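Local coordinates for LbaCas13a H328A (C2c2) (PDB 5WLH), which binds pre-crRNA as a guide and is an RNA-targeting CRISPR-Cas13a nuclease that cleaves RNA at A, at residues Q1024-Y1029 and I1065-Y1069; Y998-E1002 and L1012-C1016; S485-L491 and T942-N947. One frame throughout, in Å; residues are numbered along the deposited sequence.

How the contacts relate
Contacts 1 and 2 are neighbours, with centres 11 Å apart, in an outlying region more than 40 Å from the centre of the chain. Contact 1 joins hairpin strand 1024-1025 and the loop after it to helix 1062-1075. Contact 2 joins loop 998-1002 to helix 1008-1017, which follows it. They touch directly: Phe-1015 packs on Ile-1065, and Leu-999 on Tyr-1029. Contact 2 is buried and has no hydrogen bond across it. Contact 1 is partly buried and adds one very short hydrogen bond from a tyrosine hydroxyl to a backbone carbonyl. Contact 3 lies on the opposite side of the chain's centre. It is buried and water-bridged, and its first segment touches the guide RNA.

Contact 1 of 3, residues Q1024-Y1029 and I1065-Y1069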
loop_
_atom_site.group_PDB
_atom_site.type_symbol
_atom_site.label_atom_id
_atom_site.label_comp_id
_atom_site.label_asym_id
_atom_site.label_seq_id
_atom_site.Cartn_x
_atom_site.Cartn_y
_atom_site.Cartn_z
ATOM N N GLN A 1024 -33.925 -6.823 35.383
ATOM C CA GLN A 1024 -32.915 -6.038 34.688
ATOM C C GLN A 1024 -33.614 -4.936 33.913
ATOM O O GLN A 1024 -34.433 -5.215 33.030
ATOM C CB GLN A 1024 -32.090 -6.891 33.729
ATOM C CG GLN A 1024 -30.826 -6.248 33.166
ATOM C CD GLN A 1024 -30.077 -5.381 34.156
ATOM O OE1 GLN A 1024 -29.235 -5.873 34.906
ATOM N NE2 GLN A 1024 -30.339 -4.076 34.128
ATOM N N LYS A 1025 -33.287 -3.693 34.239
ATOM C CA LYS A 1025 -33.758 -2.545 33.487
ATOM C C LYS A 1025 -32.732 -2.162 32.426
ATOM O O LYS A 1025 -31.542 -2.466 32.538
ATOM C CB LYS A 1025 -34.042 -1.374 34.419
ATOM C CG LYS A 1025 -34.969 -1.736 35.564
ATOM C CD LYS A 1025 -35.832 -0.564 35.981
ATOM C CE LYS A 1025 -35.018 0.710 36.111
ATOM N NZ LYS A 1025 -35.857 1.829 36.630
ATOM N N VAL A 1026 -33.223 -1.493 31.381
ATOM C CA VAL A 1026 -32.383 -1.132 30.236
ATOM C C VAL A 1026 -31.111 -0.431 30.704
ATOM O O VAL A 1026 -29.992 -0.880 30.423
ATOM C CB VAL A 1026 -33.177 -0.260 29.249
ATOM C CG1 VAL A 1026 -32.239 0.411 28.244
ATOM C CG2 VAL A 1026 -34.239 -1.099 28.542
ATOM N N ALA A 1027 -31.268 0.668 31.443
ATOM C CA ALA A 1027 -30.144 1.457 31.972
ATOM C C ALA A 1027 -29.293 1.899 30.783
ATOM O O ALA A 1027 -29.849 2.477 29.835
ATOM C CB ALA A 1027 -29.410 0.654 33.042
ATOM N N LEU A 1028 -27.977 1.674 30.802
ATOM C CA LEU A 1028 -27.077 1.902 29.676
ATOM C C LEU A 1028 -26.909 3.376 29.313
ATOM O O LEU A 1028 -25.794 3.905 29.370
ATOM C CB LEU A 1028 -27.552 1.110 28.451
ATOM C CG LEU A 1028 -27.359 -0.405 28.554
ATOM C CD1 LEU A 1028 -27.913 -1.117 27.334
ATOM C CD2 LEU A 1028 -25.889 -0.734 28.758
ATOM N N TYR A 1029 -27.995 4.050 28.940
ATOM C CA TYR A 1029 -27.901 5.308 28.210
ATOM C C TYR A 1029 -28.215 6.540 29.052
ATOM O O TYR A 1029 -28.266 7.648 28.505
ATOM C CB TYR A 1029 -28.820 5.254 26.992
ATOM C CG TYR A 1029 -28.564 4.032 26.138
ATOM C CD1 TYR A 1029 -27.383 3.900 25.415
ATOM C CD2 TYR A 1029 -29.482 2.988 26.090
ATOM C CE1 TYR A 1029 -27.138 2.777 24.641
ATOM C CE2 TYR A 1029 -29.243 1.862 25.320
ATOM C CZ TYR A 1029 -28.068 1.761 24.598
ATOM O OH TYR A 1029 -27.828 0.640 23.830
ATOM N N ILE A 1065 -30.877 -5.021 23.401
ATOM C CA ILE A 1065 -30.537 -4.821 24.803
ATOM C C ILE A 1065 -30.985 -6.020 25.624
ATOM O O ILE A 1065 -30.298 -6.446 26.559
ATOM C CB ILE A 1065 -31.161 -3.509 25.305
ATOM C CG1 ILE A 1065 -30.600 -2.318 24.512
ATOM C CG2 ILE A 1065 -30.920 -3.328 26.781
ATOM C CD1 ILE A 1065 -31.485 -1.114 24.533
ATOM N N VAL A 1066 -32.128 -6.597 25.264
ATOM C CA VAL A 1066 -32.578 -7.833 25.892
ATOM C C VAL A 1066 -31.549 -8.938 25.683
ATOM O O VAL A 1066 -31.124 -9.606 26.634
ATOM C CB VAL A 1066 -33.957 -8.227 25.336
ATOM C CG1 VAL A 1066 -34.308 -9.665 25.709
ATOM C CG2 VAL A 1066 -35.014 -7.233 25.813
ATOM N N GLU A 1067 -31.127 -9.140 24.431
ATOM C CA GLU A 1067 -30.150 -10.185 24.132
ATOM C C GLU A 1067 -28.815 -9.910 24.818
ATOM O O GLU A 1067 -28.154 -10.836 25.301
ATOM C CB GLU A 1067 -29.980 -10.310 22.616
ATOM C CG GLU A 1067 -29.026 -11.409 22.153
ATOM C CD GLU A 1067 -29.579 -12.817 22.337
ATOM O OE1 GLU A 1067 -30.717 -12.965 22.838
ATOM O OE2 GLU A 1067 -28.867 -13.780 21.971
ATOM N N TYR A 1068 -28.412 -8.636 24.881
ATOM C CA TYR A 1068 -27.197 -8.264 25.602
ATOM C C TYR A 1068 -27.259 -8.724 27.058
ATOM O O TYR A 1068 -26.321 -9.347 27.569
ATOM C CB TYR A 1068 -26.998 -6.748 25.516
ATOM C CG TYR A 1068 -25.976 -6.186 26.477
ATOM C CD1 TYR A 1068 -24.621 -6.293 26.217
ATOM C CD2 TYR A 1068 -26.371 -5.535 27.639
ATOM C CE1 TYR A 1068 -23.679 -5.783 27.096
ATOM C CE2 TYR A 1068 -25.442 -5.021 28.517
ATOM C CZ TYR A 1068 -24.092 -5.150 28.241
ATOM O OH TYR A 1068 -23.155 -4.642 29.116
ATOM N N TYR A 1069 -28.369 -8.432 27.738
ATOM C CA TYR A 1069 -28.501 -8.823 29.138
ATOM C C TYR A 1069 -28.590 -10.336 29.291
ATOM O O TYR A 1069 -28.007 -10.901 30.223
ATOM C CB TYR A 1069 -29.716 -8.139 29.756
ATOM C CG TYR A 1069 -29.449 -6.696 30.086
ATOM C CD1 TYR A 1069 -28.367 -6.340 30.884
ATOM C CD2 TYR A 1069 -30.261 -5.689 29.597
ATOM C CE1 TYR A 1069 -28.115 -5.020 31.188
ATOM C CE2 TYR A 1069 -30.010 -4.365 29.902
ATOM C CZ TYR A 1069 -28.938 -4.041 30.689
ATOM O OH TYR A 1069 -28.693 -2.720 30.988
#
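Ile-1065 is the apolar centre. Its side chain points at the loop and meets three residues there. Ile-1065 CD1 lies 4.1 Å from Val-1026 CG1 and 3.8 Å from Tyr-1029 CE2, at the edge of that ring. Ile-1065 CG2 lies 3.8 Å from Leu-1028 CD1. Leu-1028 also reaches along the helix, with Leu-1028 CD2 4.3 Å from Tyr-1068 CE2 and Leu-1028 CG 3.6 Å from Tyr-1069 OH. Phe-1015 of helix 1008-1017 closes on Val-1026 and Ile-1065 from outside the two segments. The loop is the exit of a small beta-hairpin formed by strands 1019-1021 and 1024-1025. After the hairpin the chain makes a classic gamma turn. Leu-1028 sits at its corner with phi/psi of 68/-61°, and Tyr-1029 N donates to Ala-1027 O at 2.6 Å. This turn presents Leu-1028 to helix 1062-1075. Further out, the Tyr-1069 ring reaches from the helix to the hairpin strand. Gln-1024 CG stands over one face of the Tyr-1069 ring, 3.3 Å from its centroid, in a CH-pi contact. Tyr-1069 OH donates to Val-1026 O in a very short hydrogen bond of 2.3 Å. Lys-1025 CB points away from the helix, and its NZ bonds to Asn-1017 O. At the polar edge, Gln-1024 folds back so that Gln-1024 NE2 donates to Lys-1025 O at 2.6 Å. This side chain is poorly ordered.

Contact 2 of 3, residues Y998-E1002 and L1012-C1016; sequences YLDFE and LNRFC
The backbone of Phe-1001 lies on an aromatic face: its CA stands 3.6 Å from the centroid of the Phe-1015 ring, 14° off the normal, a CH-pi contact. Phe-1001 CB is 3.5 Å from Phe-1015 CG, and the two CA atoms are 5.6 Å apart. Phe-1015 is t at chi1. Phe-1001 is p, which swings its own ring over to Leu-1012, whose CB sits 3.9 Å from the Phe-1001 centroid. Leu-999 CD2 adds a contact to Leu-1012 CD1 at 4.1 Å. No hydrogen bond crosses. Residues 998-1002 are irregular, extended at Leu-999 (-135/127°) and with positive phi at Glu-1002 (61/59°). An Asx turn shapes the end: Asp-1000 OD1 accepts from Glu-1002 N at 3.1 Å. Residues 1012-1016 are helical. The arrangement is a loop folded back onto the helix that follows it. Helix 1062-1075 flanks the site, with Ile-1065 on Phe-1015 and Arg-1062 salt-bridged to Glu-1002, while Tyr-1030 of strand 1030-1031 packs against Leu-1012.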
loop_
_atom_site.group_PDB
_atom_site.type_symbol
_atom_site.label_atom_id
_atom_site.label_comp_id
_atom_site.label_asym_id
_atom_site.label_seq_id
_atom_site.Cartn_x
_atom_site.Cartn_y
_atom_site.Cartn_z
ATOM N N TYR A 998 -29.259 6.585 16.391
ATOM C CA TYR A 998 -28.585 5.300 16.504
ATOM C C TYR A 998 -29.236 4.354 17.494
ATOM O O TYR A 998 -28.862 3.173 17.535
ATOM C CB TYR A 998 -27.119 5.515 16.906
ATOM C CG TYR A 998 -26.416 6.473 15.971
ATOM C CD1 TYR A 998 -26.294 6.178 14.617
ATOM C CD2 TYR A 998 -25.897 7.680 16.431
ATOM C CE1 TYR A 998 -25.667 7.047 13.752
ATOM C CE2 TYR A 998 -25.257 8.559 15.566
ATOM C CZ TYR A 998 -25.147 8.232 14.226
ATOM O OH TYR A 998 -24.519 9.092 13.347
ATOM N N LEU A 999 -30.196 4.830 18.281
ATOM C CA LEU A 999 -30.859 4.030 19.300
ATOM C C LEU A 999 -32.357 4.265 19.211
ATOM O O LEU A 999 -32.811 5.413 19.240
ATOM C CB LEU A 999 -30.354 4.392 20.700
ATOM C CG LEU A 999 -31.113 3.804 21.888
ATOM C CD1 LEU A 999 -30.916 2.286 21.954
ATOM C CD2 LEU A 999 -30.654 4.467 23.160
ATOM N N ASP A 1000 -33.116 3.179 19.099
ATOM C CA ASP A 1000 -34.573 3.246 19.152
ATOM C C ASP A 1000 -34.992 3.093 20.611
ATOM O O ASP A 1000 -35.321 2.005 21.090
ATOM C CB ASP A 1000 -35.184 2.171 18.262
ATOM C CG ASP A 1000 -36.691 2.272 18.169
ATOM O OD1 ASP A 1000 -37.287 3.138 18.847
ATOM O OD2 ASP A 1000 -37.280 1.481 17.407
ATOM N N PHE A 1001 -34.950 4.212 21.344
ATOM C CA PHE A 1001 -35.433 4.225 22.718
ATOM C C PHE A 1001 -36.928 4.515 22.802
ATOM O O PHE A 1001 -37.391 5.103 23.788
ATOM C CB PHE A 1001 -34.627 5.209 23.573
ATOM C CG PHE A 1001 -34.540 6.600 23.015
ATOM C CD1 PHE A 1001 -35.587 7.493 23.164
ATOM C CD2 PHE A 1001 -33.386 7.031 22.388
ATOM C CE1 PHE A 1001 -35.499 8.779 22.671
ATOM C CE2 PHE A 1001 -33.290 8.318 21.893
ATOM C CZ PHE A 1001 -34.348 9.193 22.035
ATOM N N GLU A 1002 -37.682 4.120 21.772
ATOM C CA GLU A 1002 -39.145 4.148 21.757
ATOM C C GLU A 1002 -39.674 5.575 21.928
ATOM O O GLU A 1002 -40.424 5.891 22.853
ATOM C CB GLU A 1002 -39.709 3.187 22.813
ATOM C CG GLU A 1002 -39.444 1.704 22.481
ATOM C CD GLU A 1002 -39.602 0.773 23.676
ATOM O OE1 GLU A 1002 -40.061 1.232 24.745
ATOM O OE2 GLU A 1002 -39.266 -0.425 23.547
ATOM N N LEU A 1012 -36.170 9.015 26.369
ATOM C CA LEU A 1012 -34.968 8.232 26.636
ATOM C C LEU A 1012 -34.869 7.858 28.109
ATOM O O LEU A 1012 -34.439 6.751 28.445
ATOM C CB LEU A 1012 -33.723 9.007 26.188
ATOM C CG LEU A 1012 -32.349 8.419 26.534
ATOM C CD1 LEU A 1012 -32.195 7.005 25.978
ATOM C CD2 LEU A 1012 -31.220 9.324 26.039
ATOM N N ASN A 1013 -35.261 8.773 29.001
ATOM C CA ASN A 1013 -35.248 8.461 30.426
ATOM C C ASN A 1013 -36.260 7.368 30.754
ATOM O O ASN A 1013 -35.977 6.477 31.563
ATOM C CB ASN A 1013 -35.525 9.726 31.239
ATOM C CG ASN A 1013 -35.480 9.482 32.737
ATOM O OD1 ASN A 1013 -34.438 9.131 33.297
ATOM N ND2 ASN A 1013 -36.615 9.670 33.396
ATOM N N ARG A 1014 -37.440 7.420 30.132
ATOM C CA ARG A 1014 -38.422 6.351 30.297
ATOM C C ARG A 1014 -37.858 5.014 29.839
ATOM O O ARG A 1014 -38.061 3.981 30.492
ATOM C CB ARG A 1014 -39.692 6.684 29.511
ATOM C CG ARG A 1014 -40.952 6.804 30.350
ATOM C CD ARG A 1014 -42.156 7.165 29.485
ATOM N NE ARG A 1014 -42.044 8.494 28.886
ATOM C CZ ARG A 1014 -41.966 8.725 27.577
ATOM N NH1 ARG A 1014 -41.983 7.713 26.718
ATOM N NH2 ARG A 1014 -41.869 9.968 27.125
ATOM N N PHE A 1015 -37.138 5.020 28.717
ATOM C CA PHE A 1015 -36.615 3.786 28.143
ATOM C C PHE A 1015 -35.556 3.157 29.040
ATOM O O PHE A 1015 -35.524 1.932 29.205
ATOM C CB PHE A 1015 -36.056 4.083 26.754
ATOM C CG PHE A 1015 -35.570 2.877 26.015
ATOM C CD1 PHE A 1015 -36.461 2.056 25.346
ATOM C CD2 PHE A 1015 -34.216 2.583 25.958
ATOM C CE1 PHE A 1015 -36.014 0.955 24.648
ATOM C CE2 PHE A 1015 -33.765 1.485 25.261
ATOM C CZ PHE A 1015 -34.663 0.667 24.605
ATOM N N CYS A 1016 -34.682 3.975 29.635
ATOM C CA CYS A 1016 -33.641 3.426 30.497
ATOM C C CYS A 1016 -34.196 2.975 31.839
ATOM O O CYS A 1016 -33.611 2.100 32.486
ATOM C CB CYS A 1016 -32.530 4.455 30.712
ATOM S SG CYS A 1016 -31.753 5.028 29.185
#

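Contact 3 of 3, residues S485-L491 and T942-N947. With nucleotides of chain B.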
loop_
_atom_site.group_PDB
_atom_site.type_symbol
_atom_site.label_atom_id
_atom_site.label_comp_id
_atom_site.label_asym_id
_atom_site.label_seq_id
_atom_site.Cartn_x
_atom_site.Cartn_y
_atom_site.Cartn_z
ATOM N N SER A 485 21.598 5.914 -7.330
ATOM C CA SER A 485 21.696 4.606 -6.701
ATOM C C SER A 485 20.314 4.110 -6.298
ATOM O O SER A 485 19.350 4.873 -6.209
ATOM C CB SER A 485 22.594 4.665 -5.463
ATOM O OG SER A 485 21.881 5.275 -4.383
ATOM N N SER A 486 20.230 2.814 -6.017
ATOM C CA SER A 486 18.963 2.297 -5.516
ATOM C C SER A 486 18.620 2.906 -4.160
ATOM O O SER A 486 17.456 3.183 -3.884
ATOM C CB SER A 486 18.993 0.767 -5.455
ATOM O OG SER A 486 20.096 0.295 -4.703
ATOM N N PHE A 487 19.628 3.168 -3.316
ATOM C CA PHE A 487 19.361 3.799 -2.028
ATOM C C PHE A 487 18.716 5.168 -2.216
ATOM O O PHE A 487 17.845 5.562 -1.428
ATOM C CB PHE A 487 20.662 3.945 -1.229
ATOM C CG PHE A 487 21.379 2.651 -1.021
ATOM C CD1 PHE A 487 20.943 1.758 -0.051
ATOM C CD2 PHE A 487 22.465 2.316 -1.799
ATOM C CE1 PHE A 487 21.590 0.537 0.147
ATOM C CE2 PHE A 487 23.123 1.108 -1.615
ATOM C CZ PHE A 487 22.696 0.221 -0.623
ATOM N N ASP A 488 19.154 5.915 -3.244
ATOM C CA ASP A 488 18.547 7.215 -3.542
ATOM C C ASP A 488 17.045 7.082 -3.725
ATOM O O ASP A 488 16.264 7.912 -3.243
ATOM C CB ASP A 488 19.148 7.816 -4.825
ATOM C CG ASP A 488 20.581 8.271 -4.658
ATOM O OD1 ASP A 488 20.956 8.667 -3.548
ATOM O OD2 ASP A 488 21.318 8.255 -5.656
ATOM N N TYR A 489 16.627 6.063 -4.476
ATOM C CA TYR A 489 15.201 5.890 -4.733
ATOM C C TYR A 489 14.469 5.355 -3.514
ATOM O O TYR A 489 13.276 5.631 -3.338
ATOM C CB TYR A 489 15.008 4.984 -5.942
ATOM C CG TYR A 489 14.875 5.763 -7.245
ATOM C CD1 TYR A 489 15.518 6.981 -7.418
ATOM C CD2 TYR A 489 14.109 5.267 -8.290
ATOM C CE1 TYR A 489 15.382 7.699 -8.615
ATOM C CE2 TYR A 489 13.972 5.963 -9.492
ATOM C CZ TYR A 489 14.609 7.175 -9.641
ATOM O OH TYR A 489 14.460 7.845 -10.820
ATOM N N GLU A 490 15.141 4.576 -2.666
ATOM C CA GLU A 490 14.513 4.210 -1.404
ATOM C C GLU A 490 14.176 5.458 -0.585
ATOM O O GLU A 490 13.081 5.569 -0.023
ATOM C CB GLU A 490 15.429 3.268 -0.624
ATOM C CG GLU A 490 15.581 1.900 -1.258
ATOM C CD GLU A 490 16.286 0.953 -0.324
ATOM O OE1 GLU A 490 15.591 0.180 0.385
ATOM O OE2 GLU A 490 17.538 1.020 -0.286
ATOM N N LEU A 491 15.097 6.419 -0.535
ATOM C CA LEU A 491 14.824 7.667 0.175
ATOM C C LEU A 491 13.644 8.409 -0.443
ATOM O O LEU A 491 12.778 8.916 0.280
ATOM C CB LEU A 491 16.065 8.557 0.166
ATOM C CG LEU A 491 17.254 8.101 1.030
ATOM C CD1 LEU A 491 18.440 8.997 0.724
ATOM C CD2 LEU A 491 16.903 8.183 2.503
ATOM N N THR A 942 27.515 -0.626 2.918
ATOM C CA THR A 942 28.006 -0.926 1.582
ATOM C C THR A 942 28.942 0.129 1.033
ATOM O O THR A 942 29.381 0.002 -0.111
ATOM C CB THR A 942 26.847 -1.101 0.600
ATOM O OG1 THR A 942 26.129 0.128 0.476
ATOM C CG2 THR A 942 25.934 -2.188 1.079
ATOM N N GLY A 943 29.242 1.151 1.819
ATOM C CA GLY A 943 30.147 2.195 1.382
ATOM C C GLY A 943 29.614 3.014 0.237
ATOM O O GLY A 943 30.388 3.504 -0.591
ATOM N N THR A 944 28.299 3.189 0.175
ATOM C CA THR A 944 27.677 3.914 -0.917
ATOM C C THR A 944 27.516 5.366 -0.497
ATOM O O THR A 944 26.840 5.645 0.500
ATOM C CB THR A 944 26.323 3.297 -1.277
ATOM O OG1 THR A 944 26.505 1.905 -1.570
ATOM C CG2 THR A 944 25.724 3.982 -2.502
ATOM N N GLU A 945 28.179 6.270 -1.221
ATOM C CA GLU A 945 27.966 7.698 -1.033
ATOM C C GLU A 945 26.499 8.014 -1.191
ATOM O O GLU A 945 25.858 7.560 -2.141
ATOM C CB GLU A 945 28.739 8.526 -2.065
ATOM C CG GLU A 945 30.245 8.357 -2.069
ATOM C CD GLU A 945 30.714 7.446 -3.196
ATOM O OE1 GLU A 945 31.516 7.919 -4.037
ATOM O OE2 GLU A 945 30.266 6.278 -3.274
ATOM N N ILE A 946 25.980 8.844 -0.301
ATOM C CA ILE A 946 24.565 9.157 -0.336
ATOM C C ILE A 946 24.368 10.607 0.081
ATOM O O ILE A 946 24.828 11.029 1.150
ATOM C CB ILE A 946 23.749 8.185 0.539
ATOM C CG1 ILE A 946 22.271 8.256 0.192
ATOM C CG2 ILE A 946 24.021 8.361 2.031
ATOM C CD1 ILE A 946 21.536 7.007 0.578
ATOM N N ASN A 947 23.745 11.383 -0.791
ATOM C CA ASN A 947 23.401 12.751 -0.454
ATOM C C ASN A 947 22.291 12.732 0.585
ATOM O O ASN A 947 21.258 12.080 0.396
ATOM C CB ASN A 947 22.975 13.512 -1.707
ATOM C CG ASN A 947 22.520 14.928 -1.403
ATOM O OD1 ASN A 947 21.349 15.267 -1.585
ATOM N ND2 ASN A 947 23.446 15.763 -0.940
ATOM P P A B 26 10.583 -0.735 -3.251
ATOM O OP1 A B 26 9.295 0.000 -3.296
ATOM O OP2 A B 26 10.741 -2.102 -3.794
ATOM O "O5'" A B 26 11.683 0.168 -3.951
ATOM C "C5'" A B 26 11.703 1.586 -3.814
ATOM C "C4'" A B 26 12.390 2.195 -5.009
ATOM O "O4'" A B 26 13.802 1.848 -4.961
ATOM C "C3'" A B 26 11.876 1.673 -6.345
ATOM O "O3'" A B 26 12.053 2.678 -7.337
ATOM C "C2'" A B 26 12.821 0.508 -6.619
ATOM O "O2'" A B 26 12.903 0.091 -7.964
ATOM C "C1'" A B 26 14.147 1.057 -6.084
ATOM N N9 A B 26 15.011 -0.018 -5.608
ATOM C C8 A B 26 15.032 -0.554 -4.346
ATOM N N7 A B 26 15.882 -1.558 -4.231
ATOM C C5 A B 26 16.435 -1.664 -5.489
ATOM C C6 A B 26 17.416 -2.538 -5.994
ATOM N N6 A B 26 17.976 -3.486 -5.227
ATOM N N1 A B 26 17.746 -2.419 -7.289
ATOM C C2 A B 26 17.161 -1.462 -8.033
ATOM N N3 A B 26 16.233 -0.582 -7.658
ATOM C C4 A B 26 15.917 -0.734 -6.357
ATOM P P A B 25 13.669 -5.323 -1.586
ATOM O OP1 A B 25 15.075 -5.115 -1.129
ATOM O OP2 A B 25 13.123 -6.695 -1.687
ATOM O "O5'" A B 25 12.741 -4.483 -0.613
ATOM C "C5'" A B 25 11.355 -4.308 -0.872
ATOM C "C4'" A B 25 10.940 -2.882 -0.631
ATOM O "O4'" A B 25 10.917 -2.605 0.797
ATOM C "C3'" A B 25 11.853 -1.824 -1.257
ATOM O "O3'" A B 25 11.046 -0.751 -1.727
ATOM C "C2'" A B 25 12.653 -1.310 -0.070
ATOM O "O2'" A B 25 13.141 0.007 -0.227
ATOM C "C1'" A B 25 11.611 -1.396 1.034
ATOM N N9 A B 25 12.180 -1.377 2.376
ATOM C C8 A B 25 13.401 -1.866 2.774
ATOM N N7 A B 25 13.661 -1.641 4.040
ATOM C C5 A B 25 12.540 -0.955 4.485
ATOM C C6 A B 25 12.199 -0.435 5.739
ATOM N N6 A B 25 13.001 -0.542 6.800
ATOM N N1 A B 25 11.020 0.209 5.858
ATOM C C2 A B 25 10.221 0.316 4.791
ATOM N N3 A B 25 10.443 -0.136 3.556
ATOM C C4 A B 25 11.626 -0.768 3.474
ATOM P P U B 27 11.036 2.774 -8.574
ATOM O OP1 U B 27 11.166 1.579 -9.402
ATOM O OP2 U B 27 11.184 4.092 -9.248
ATOM O "O5'" U B 27 9.618 2.737 -7.870
ATOM C "C5'" U B 27 8.436 2.942 -8.615
ATOM C "C4'" U B 27 7.299 2.268 -7.903
ATOM O "O4'" U B 27 7.393 0.839 -8.129
ATOM C "C3'" U B 27 7.293 2.451 -6.372
ATOM O "O3'" U B 27 5.963 2.653 -5.937
ATOM C "C2'" U B 27 7.719 1.077 -5.866
ATOM O "O2'" U B 27 7.271 0.767 -4.559
ATOM C "C1'" U B 27 7.072 0.200 -6.925
ATOM N N1 U B 27 7.463 -1.214 -6.943
ATOM C C2 U B 27 6.493 -2.106 -7.390
ATOM O O2 U B 27 5.418 -1.737 -7.823
ATOM N N3 U B 27 6.845 -3.439 -7.347
ATOM C C4 U B 27 8.046 -3.940 -6.892
ATOM O O4 U B 27 8.229 -5.165 -6.896
ATOM C C5 U B 27 8.973 -2.952 -6.421
ATOM C C6 U B 27 8.663 -1.653 -6.450
HETATM O O HOH W 1 23.364 7.126 -3.171
HETATM O O HOH W 2 19.651 10.886 -2.417
HETATM O O HOH W 3 22.761 10.538 -3.177
#
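Thr-942 opens the second segment at the end of helix 915-941. Thr-942 OG1 has both Arg-938 O and Ala-939 O of the last helical turn as acceptors for its single proton, and Thr-942 OG1 lies 3.6 Å from Phe-487 CZ. Gly-943 takes positive phi (66°) and completes a Schellman motif, which ends the helix and turns the chain. Thr-944 then points at helix 486-517. Thr-944 OG1 is 3.5 Å from Phe-487 CE2, and Thr-944 CG2 is 4.4 Å from Ser-485 CB. Glu-945 takes part through its backbone. Water 1 lies 2.7 Å from Glu-945 O, 2.7 Å from Ser-485 OG and 2.9 Å from Asp-488 OD1, and so joins the loop to the helix start. That start is a capping box: Asp-488 N donates to Ser-485 OG at 3.0 Å, and Ser-485 N to Asp-488 OD2 at 2.9 Å. Ile-946 supplies the apolar centre. Ile-946 CD1 lies 3.7 Å from Phe-487 CB and 3.7 Å from Leu-491 CD1. Water 3 accepts from Asn-947 N at 2.7 Å and donates to Asp-488 OD1 at 2.6 Å. No direct hydrogen bond joins the segments, so water carries the polar link. The same helix turn also meets the guide: Glu-490 OE1 accepts from O2' of A25 of chain B at 2.5 Å, and Ser-486 CB is 3.5 Å from C5 of A26 of chain B. Glu-490 also salt-bridges Arg-938 of helix 915-941, while strand 22-28 packs on Phe-487 and Thr-944, and Tyr-458 of helix 429-458 lies against Asp-488.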